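Carbon dioxide concentrating mechanism protein ccmL (Synechocystis sp., PDB 2QW7) probably forms the pentameric vertices of the carboxysome, the polyhedral compartment in which RuBisCO is sequestered, and is thought to induce curvature in its shell's otherwise flat hexagonal layers. Local coordinates at residues D83-N86 with S91-N94; V27-T32 with L37-V42; T20-L25 with G70-D75. All coordinates share one frame; numbering follows the deposited sequence.

Contact 1 of 3, residues D83-N86 with S91-N94; sequences DTVN and SLYN
The Tyr93 ring meets Asp83 at an oblique angle, with its CD1 3.6 Å from the carbonyl O of Asp83, and it stacks with the indole of Trp54 from strand 54-59. With CG anti to the backbone N (chi1 -178°), the ring is set beside the carbonyl carbon of its own residue. Tyr93 CB packs 3.8 Å from CG2 of Val85. The second flat group, the Asn86 amide, brings ND2 to 2.6 Å from OG of Ser91, but the angle is too poor for a hydrogen bond.

Between these side chains the strands make a classic beta bulge: Leu92 and Tyr93 both face Val85, and the antiparallel register slips by one residue. The carbonyl O of Val85 is therefore gripped twice, by Leu92 N at 2.6 Å, almost in line with the C=O bond, and by Tyr93 N at 3.3 Å in the carbonyl plane on a lone pair. Val85 N returns a bond to Tyr93 O. Leu92 lies alongside Val85, its CD1 4.1 Å from Val85 CB. On the face of the sheet opposite Val85 and Tyr93, Thr84 CG2 rests 3.6 Å from Asn94 CA.

The two segments form the hairpin of strands 76-86 and 91-94. Val85 and Leu92 also touch Trp54, and residues 84-86 pair antiparallel with a strand of the second subunit, so the sheet runs on across the interface.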
loop_
_atom_site.group_PDB
_atom_site.type_symbol
_atom_site.label_atom_id
_atom_site.label_comp_id
_atom_site.label_asym_id
_atom_site.label_seq_id
_atom_site.Cartn_x
_atom_site.Cartn_y
_atom_site.Cartn_z
ATOM N N ASP A 83 -1.981 24.592 -8.664
ATOM C CA ASP A 83 -1.847 26.076 -8.830
ATOM C C ASP A 83 -1.495 26.641 -7.414
ATOM O O ASP A 83 -0.458 27.296 -7.174
ATOM C CB ASP A 83 -3.071 26.743 -9.477
ATOM C CG ASP A 83 -3.748 25.876 -10.660
ATOM O OD1 ASP A 83 -3.948 24.618 -10.557
ATOM O OD2 ASP A 83 -4.140 26.430 -11.712
ATOM N N THR A 84 -2.310 26.259 -6.435
ATOM C CA THR A 84 -2.112 26.701 -5.055
ATOM C C THR A 84 -2.462 25.655 -3.987
ATOM O O THR A 84 -3.400 24.816 -4.142
ATOM C CB THR A 84 -2.947 27.974 -4.739
ATOM O OG1 THR A 84 -4.319 27.828 -5.193
ATOM C CG2 THR A 84 -2.294 29.209 -5.374
ATOM N N VAL A 85 -1.658 25.734 -2.926
ATOM C CA VAL A 85 -1.866 24.991 -1.686
ATOM C C VAL A 85 -2.069 26.027 -0.577
ATOM O O VAL A 85 -1.112 26.695 -0.174
ATOM C CB VAL A 85 -0.672 24.185 -1.166
ATOM C CG1 VAL A 85 -1.129 23.445 0.066
ATOM C CG2 VAL A 85 -0.109 23.244 -2.206
ATOM N N ASN A 86 -3.299 26.087 -0.057
ATOM C CA ASN A 86 -3.697 27.059 0.970
ATOM C C ASN A 86 -3.889 26.452 2.374
ATOM O O ASN A 86 -4.807 25.619 2.549
ATOM C CB ASN A 86 -5.043 27.709 0.547
ATOM C CG ASN A 86 -4.958 28.592 -0.732
ATOM O OD1 ASN A 86 -5.698 28.389 -1.707
ATOM N ND2 ASN A 86 -4.069 29.560 -0.718
ATOM N N SER A 91 -1.025 30.908 2.042
ATOM C CA SER A 91 -0.626 30.058 0.909
ATOM C C SER A 91 0.738 29.406 1.171
ATOM O O SER A 91 1.714 30.066 1.573
ATOM C CB SER A 91 -0.629 30.774 -0.438
ATOM O OG SER A 91 -1.946 30.979 -0.922
ATOM N N LEU A 92 0.781 28.090 0.998
ATOM C CA LEU A 92 2.042 27.344 1.161
ATOM C C LEU A 92 2.726 27.262 -0.206
ATOM O O LEU A 92 3.943 27.163 -0.331
ATOM C CB LEU A 92 1.805 25.993 1.841
ATOM C CG LEU A 92 2.867 24.910 1.991
ATOM C CD1 LEU A 92 2.964 24.117 0.706
ATOM C CD2 LEU A 92 4.226 25.456 2.467
ATOM N N TYR A 93 1.899 27.362 -1.238
ATOM C CA TYR A 93 2.367 27.325 -2.594
ATOM C C TYR A 93 1.425 28.051 -3.530
ATOM O O TYR A 93 0.212 27.925 -3.412
ATOM C CB TYR A 93 2.463 25.876 -3.042
ATOM C CG TYR A 93 2.998 25.752 -4.421
ATOM C CD1 TYR A 93 2.158 25.373 -5.514
ATOM C CD2 TYR A 93 4.334 26.074 -4.653
ATOM C CE1 TYR A 93 2.686 25.276 -6.789
ATOM C CE2 TYR A 93 4.871 25.999 -5.903
ATOM C CZ TYR A 93 4.066 25.605 -6.969
ATOM O OH TYR A 93 4.732 25.558 -8.178
ATOM N N ASN A 94 2.023 28.821 -4.439
ATOM C CA ASN A 94 1.322 29.563 -5.471
ATOM C C ASN A 94 2.212 29.414 -6.687
ATOM O O ASN A 94 3.358 29.898 -6.622
ATOM C CB ASN A 94 1.292 31.084 -5.209
ATOM C CG ASN A 94 1.203 31.481 -3.744
ATOM O OD1 ASN A 94 0.686 32.545 -3.458
ATOM N ND2 ASN A 94 1.742 30.689 -2.832
#

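Contact 2 of 3, residues V27-T32 with L37-V42; sequences VQFLDT and LERYEV
Phe29 and Arg39 run side by side and point the same way, the ring and guanidinium planes 77° apart. Phe29 CE1 lies over one face of the guanidinium, 3.4 Å from Arg39 NH1, so the arginine is met on its flat side and the phenyl at its rim. Arg39 gets there by folding: bends at chi2 (-82°) and chi3 (-71°) curl the chain back along the ring, where NH2 reaches Glu41 OE2 at 3.1 Å in a salt bridge. Glu41 is bent too, with its CG 3.8 Å from Phe29 CZ; in the third subunit, Arg59 takes the same OE2 and Met1 N donates to OE1.

Strands 24-30 and 39-45 are antiparallel neighbours in the curled sheet of this OB-like fold. Their pairing runs through both bonds of Val27 with Glu41, then Phe29 N to Arg39 O; beyond the corner at Glu38, Leu37 N binds Phe29 O at 2.6 Å.

Gln28, extended beyond CG, stretches to the Leu37 carbonyl, but its NE2 bond to Leu37 O (2.8 Å) is weak. The Leu37 side chain lies against Leu30 and Asp31, CD2 3.9 Å from Asp31 CB. Tyr40 CB packs over Val27 O, while its hydroxyl bonds to Leu30 O of the third subunit.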
loop_
_atom_site.group_PDB
_atom_site.type_symbol
_atom_site.label_atom_id
_atom_site.label_comp_id
_atom_site.label_asym_id
_atom_site.label_seq_id
_atom_site.Cartn_x
_atom_site.Cartn_y
_atom_site.Cartn_z
ATOM N N VAL A 27 8.574 11.713 -10.483
ATOM C CA VAL A 27 8.066 12.736 -9.574
ATOM C C VAL A 27 8.409 12.458 -8.139
ATOM O O VAL A 27 7.899 11.476 -7.582
ATOM C CB VAL A 27 6.520 12.877 -9.669
ATOM C CG1 VAL A 27 6.235 13.730 -10.848
ATOM C CG2 VAL A 27 5.700 11.496 -9.696
ATOM N N GLN A 28 9.213 13.344 -7.534
ATOM C CA GLN A 28 9.622 13.256 -6.119
ATOM C C GLN A 28 8.543 13.772 -5.179
ATOM O O GLN A 28 8.000 14.880 -5.372
ATOM C CB GLN A 28 10.842 14.112 -5.886
ATOM C CG GLN A 28 11.336 14.064 -4.421
ATOM C CD GLN A 28 12.757 14.428 -4.336
ATOM O OE1 GLN A 28 13.213 15.434 -4.891
ATOM N NE2 GLN A 28 13.488 13.648 -3.578
ATOM N N PHE A 29 8.229 13.004 -4.138
ATOM C CA PHE A 29 7.183 13.440 -3.216
ATOM C C PHE A 29 7.611 14.582 -2.298
ATOM O O PHE A 29 8.840 14.791 -1.944
ATOM C CB PHE A 29 6.685 12.297 -2.363
ATOM C CG PHE A 29 5.862 11.250 -3.114
ATOM C CD1 PHE A 29 5.887 9.948 -2.704
ATOM C CD2 PHE A 29 5.011 11.583 -4.156
ATOM C CE1 PHE A 29 5.048 8.976 -3.337
ATOM C CE2 PHE A 29 4.253 10.590 -4.822
ATOM C CZ PHE A 29 4.253 9.285 -4.401
ATOM N N LEU A 30 6.562 15.360 -1.966
ATOM C CA LEU A 30 6.690 16.538 -1.100
ATOM C C LEU A 30 5.907 16.372 0.208
ATOM O O LEU A 30 4.869 15.779 0.267
ATOM C CB LEU A 30 6.147 17.755 -1.822
ATOM C CG LEU A 30 7.032 18.575 -2.748
ATOM C CD1 LEU A 30 7.701 17.735 -3.755
ATOM C CD2 LEU A 30 6.173 19.616 -3.372
ATOM N N ASP A 31 6.390 16.945 1.293
ATOM C CA ASP A 31 5.609 16.823 2.516
ATOM C C ASP A 31 4.568 17.976 2.656
ATOM O O ASP A 31 4.328 18.726 1.710
ATOM C CB ASP A 31 6.566 16.701 3.724
ATOM C CG ASP A 31 7.247 17.912 3.991
ATOM O OD1 ASP A 31 6.662 18.959 3.601
ATOM O OD2 ASP A 31 8.332 17.814 4.601
ATOM N N THR A 32 3.961 18.109 3.842
ATOM C CA THR A 32 2.953 19.158 4.104
ATOM C C THR A 32 3.580 20.549 4.218
ATOM O O THR A 32 2.858 21.532 4.231
ATOM C CB THR A 32 2.119 19.012 5.405
ATOM O OG1 THR A 32 3.008 19.023 6.522
ATOM C CG2 THR A 32 1.262 17.760 5.409
ATOM N N LEU A 37 10.636 14.793 -0.076
ATOM C CA LEU A 37 10.791 13.530 0.625
ATOM C C LEU A 37 11.620 12.553 -0.215
ATOM O O LEU A 37 11.940 12.806 -1.374
ATOM C CB LEU A 37 9.430 12.935 0.977
ATOM C CG LEU A 37 8.505 13.653 1.955
ATOM C CD1 LEU A 37 7.163 12.864 2.053
ATOM C CD2 LEU A 37 9.126 13.823 3.313
ATOM N N GLU A 38 11.989 11.438 0.397
ATOM C CA GLU A 38 12.787 10.433 -0.292
ATOM C C GLU A 38 11.876 9.657 -1.233
ATOM O O GLU A 38 12.246 9.355 -2.368
ATOM C CB GLU A 38 13.465 9.486 0.698
ATOM C CG GLU A 38 14.350 8.413 0.045
ATOM C CD GLU A 38 14.779 7.377 1.041
ATOM O OE1 GLU A 38 13.885 6.648 1.505
ATOM O OE2 GLU A 38 16.000 7.310 1.379
ATOM N N ARG A 39 10.682 9.354 -0.742
ATOM C CA ARG A 39 9.678 8.660 -1.525
ATOM C C ARG A 39 9.460 9.378 -2.858
ATOM O O ARG A 39 9.465 10.610 -2.902
ATOM C CB ARG A 39 8.382 8.487 -0.724
ATOM C CG ARG A 39 8.306 7.191 0.144
ATOM C CD ARG A 39 7.861 5.979 -0.766
ATOM N NE ARG A 39 6.447 6.032 -1.209
ATOM C CZ ARG A 39 5.973 5.539 -2.357
ATOM N NH1 ARG A 39 4.671 5.648 -2.669
ATOM N NH2 ARG A 39 6.782 4.974 -3.240
ATOM N N TYR A 40 9.312 8.579 -3.919
ATOM C CA TYR A 40 9.088 9.043 -5.284
ATOM C C TYR A 40 8.147 8.083 -6.066
ATOM O O TYR A 40 7.650 7.075 -5.569
ATOM C CB TYR A 40 10.414 9.140 -6.052
ATOM C CG TYR A 40 11.030 7.796 -6.413
ATOM C CD1 TYR A 40 10.694 7.127 -7.604
ATOM C CD2 TYR A 40 12.005 7.222 -5.608
ATOM C CE1 TYR A 40 11.224 5.866 -7.925
ATOM C CE2 TYR A 40 12.556 5.974 -5.922
ATOM C CZ TYR A 40 12.146 5.281 -7.069
ATOM O OH TYR A 40 12.709 4.033 -7.353
ATOM N N GLU A 41 7.858 8.439 -7.299
ATOM C CA GLU A 41 7.246 7.476 -8.193
ATOM C C GLU A 41 7.687 7.793 -9.592
ATOM O O GLU A 41 7.897 8.936 -9.951
ATOM C CB GLU A 41 5.709 7.493 -8.237
ATOM C CG GLU A 41 4.978 6.761 -7.168
ATOM C CD GLU A 41 5.215 5.262 -7.090
ATOM O OE1 GLU A 41 5.351 4.522 -8.116
ATOM O OE2 GLU A 41 5.152 4.812 -5.925
ATOM N N VAL A 42 7.855 6.767 -10.389
ATOM C CA VAL A 42 7.952 6.979 -11.831
ATOM C C VAL A 42 6.462 6.834 -12.240
ATOM O O VAL A 42 5.837 5.768 -12.136
ATOM C CB VAL A 42 8.993 6.074 -12.549
ATOM C CG1 VAL A 42 8.922 6.302 -14.047
ATOM C CG2 VAL A 42 10.422 6.405 -12.022
#

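Contact 3 of 3, residues T20-L25 with G70-D75; sequences TGVKLL and GDRPLD
Arg72 and Val22 lie alongside, their side chains running opposite ways, where two loops meet at one end of the sheet: residues 20-23 lead into strand 24-30, and residues 70-75 lead into strand 76-86 through an inverse gamma turn centred on Pro73. The contact rests on van der Waals packing, including a backbone carbonyl over the arginine's flat group.

Going along residues 70-75, Arg72 is the first to touch the other segment. Its CG is anti to the carbonyl carbon (chi1 -71°) and the chain bends at chi2 (-147°), which lays the guanidinium across the first loop. One face of that group carries the carbonyl O of Thr20, 3.8 Å from NH2 and displaced toward the rim. The very close approach of Val22 CG2 to the arginine is doubtful in detail. Beyond these segments, NH1 hydrogen-bonds to Asn18 O, so the arginine ties itself to the same loop. A serine in its place would probably leave the Asn18 carbonyl without this donor and open a gap beside Val22 and Thr20.

Pro73 then turns the chain sharply, and Leu74 N closes the gamma turn on Arg72 O at 2.7 Å. Pro73 packs on Thr16, Asn18 and Leu19, and on Val79 of the third subunit. Leu74 then points toward residues 20-25, while its carbonyl O accepts from Arg64 NH1. The leucine reaches Val22 with a single methyl, CD1 lying 4.0 Å from Val22 CG2.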
loop_
_atom_site.group_PDB
_atom_site.type_symbol
_atom_site.label_atom_id
_atom_site.label_comp_id
_atom_site.label_asym_id
_atom_site.label_seq_id
_atom_site.Cartn_x
_atom_site.Cartn_y
_atom_site.Cartn_z
ATOM N N THR A 20 3.275 1.304 -23.915
ATOM C CA THR A 20 3.646 2.057 -25.098
ATOM C C THR A 20 2.667 3.233 -25.191
ATOM O O THR A 20 1.466 3.092 -25.003
ATOM C CB THR A 20 3.630 1.224 -26.420
ATOM O OG1 THR A 20 2.346 0.614 -26.614
ATOM C CG2 THR A 20 4.754 0.146 -26.438
ATOM N N GLY A 21 3.194 4.407 -25.481
ATOM C CA GLY A 21 2.358 5.600 -25.570
ATOM C C GLY A 21 2.127 6.271 -24.229
ATOM O O GLY A 21 1.381 7.241 -24.138
ATOM N N VAL A 22 2.785 5.777 -23.177
ATOM C CA VAL A 22 2.710 6.414 -21.864
ATOM C C VAL A 22 3.941 7.242 -21.607
ATOM O O VAL A 22 5.027 6.712 -21.685
ATOM C CB VAL A 22 2.549 5.368 -20.755
ATOM C CG1 VAL A 22 2.986 5.909 -19.418
ATOM C CG2 VAL A 22 1.087 4.887 -20.722
ATOM N N LYS A 23 3.777 8.532 -21.319
ATOM C CA LYS A 23 4.932 9.397 -20.926
ATOM C C LYS A 23 5.261 9.133 -19.459
ATOM O O LYS A 23 4.412 9.244 -18.593
ATOM C CB LYS A 23 4.663 10.889 -21.185
ATOM C CG LYS A 23 5.593 11.879 -20.506
ATOM C CD LYS A 23 7.055 11.815 -20.952
ATOM C CE LYS A 23 7.841 13.019 -20.416
ATOM N NZ LYS A 23 7.349 14.372 -20.884
ATOM N N LEU A 24 6.508 8.796 -19.184
ATOM C CA LEU A 24 6.907 8.417 -17.825
ATOM C C LEU A 24 7.700 9.477 -17.142
ATOM O O LEU A 24 8.864 9.694 -17.442
ATOM C CB LEU A 24 7.739 7.126 -17.792
ATOM C CG LEU A 24 7.228 5.841 -18.460
ATOM C CD1 LEU A 24 8.379 4.805 -18.360
ATOM C CD2 LEU A 24 5.888 5.335 -17.892
ATOM N N LEU A 25 7.103 10.048 -16.123
ATOM C CA LEU A 25 7.720 11.105 -15.381
ATOM C C LEU A 25 8.151 10.646 -14.013
ATOM O O LEU A 25 7.320 9.924 -13.370
ATOM C CB LEU A 25 6.684 12.225 -15.226
ATOM C CG LEU A 25 6.514 13.140 -16.420
ATOM C CD1 LEU A 25 5.388 14.092 -16.020
ATOM C CD2 LEU A 25 7.866 13.845 -16.762
ATOM N N GLY A 70 -7.001 1.447 -18.314
ATOM C CA GLY A 70 -7.496 0.336 -17.487
ATOM C C GLY A 70 -6.773 -0.997 -17.549
ATOM O O GLY A 70 -6.908 -1.842 -16.641
ATOM N N ASP A 71 -6.036 -1.201 -18.635
ATOM C CA ASP A 71 -5.233 -2.407 -18.839
ATOM C C ASP A 71 -3.713 -2.182 -18.834
ATOM O O ASP A 71 -2.960 -3.050 -19.281
ATOM C CB ASP A 71 -5.658 -3.130 -20.132
ATOM C CG ASP A 71 -6.372 -4.429 -19.848
ATOM O OD1 ASP A 71 -7.306 -4.458 -19.015
ATOM O OD2 ASP A 71 -5.941 -5.451 -20.415
ATOM N N ARG A 72 -3.281 -1.032 -18.326
ATOM C CA ARG A 72 -1.852 -0.686 -18.293
ATOM C C ARG A 72 -1.290 -0.967 -16.927
ATOM O O ARG A 72 -1.972 -0.761 -15.946
ATOM C CB ARG A 72 -1.581 0.806 -18.506
ATOM C CG ARG A 72 -1.815 1.377 -19.888
ATOM C CD ARG A 72 -0.811 2.533 -20.211
ATOM N NE ARG A 72 -1.219 3.434 -21.307
ATOM C CZ ARG A 72 -1.507 3.065 -22.561
ATOM N NH1 ARG A 72 -1.511 1.791 -22.942
ATOM N NH2 ARG A 72 -1.846 3.988 -23.456
ATOM N N PRO A 73 -0.007 -1.345 -16.837
ATOM C CA PRO A 73 0.620 -1.625 -15.560
ATOM C C PRO A 73 1.032 -0.396 -14.785
ATOM O O PRO A 73 2.182 -0.312 -14.252
ATOM C CB PRO A 73 1.899 -2.345 -15.981
ATOM C CG PRO A 73 2.288 -1.620 -17.155
ATOM C CD PRO A 73 0.965 -1.576 -17.914
ATOM N N LEU A 74 0.083 0.527 -14.705
ATOM C CA LEU A 74 0.275 1.790 -14.036
ATOM C C LEU A 74 -0.102 1.789 -12.522
ATOM O O LEU A 74 -1.257 1.492 -12.140
ATOM C CB LEU A 74 -0.422 2.890 -14.867
ATOM C CG LEU A 74 0.330 3.442 -16.096
ATOM C CD1 LEU A 74 -0.480 4.348 -17.037
ATOM C CD2 LEU A 74 1.536 4.309 -15.584
ATOM N N ASP A 75 0.953 2.054 -11.735
ATOM C CA ASP A 75 1.016 2.201 -10.289
ATOM C C ASP A 75 0.719 3.588 -9.738
ATOM O O ASP A 75 0.187 3.737 -8.620
ATOM C CB ASP A 75 2.515 2.219 -9.937
ATOM C CG ASP A 75 3.029 0.942 -9.459
ATOM O OD1 ASP A 75 2.704 -0.112 -10.032
ATOM O OD2 ASP A 75 3.789 0.993 -8.495
#

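All three contacts reach one curled sheet. Contact 2 is nested along the chain inside the loop that contact 3 closes, and contact 1 follows as the C-terminal hairpin. Contacts 2 and 3 share strand 24-30; their centres are about 19 Å apart, and they touch where Val42 CG1 packs 4.0 Å from Leu24 CB. Contact 1 lies about 17 Å from contact 2, centre to centre, and meets it through Leu92 and Thr32. Contacts 1 and 3 sit on opposite sides of the chain's centre, about 29 Å apart between centres. Contacts 1 and 2 touch the second subunit, contacts 2 and 3 the third, so together they reach both neighbouring subunits in the pentamer.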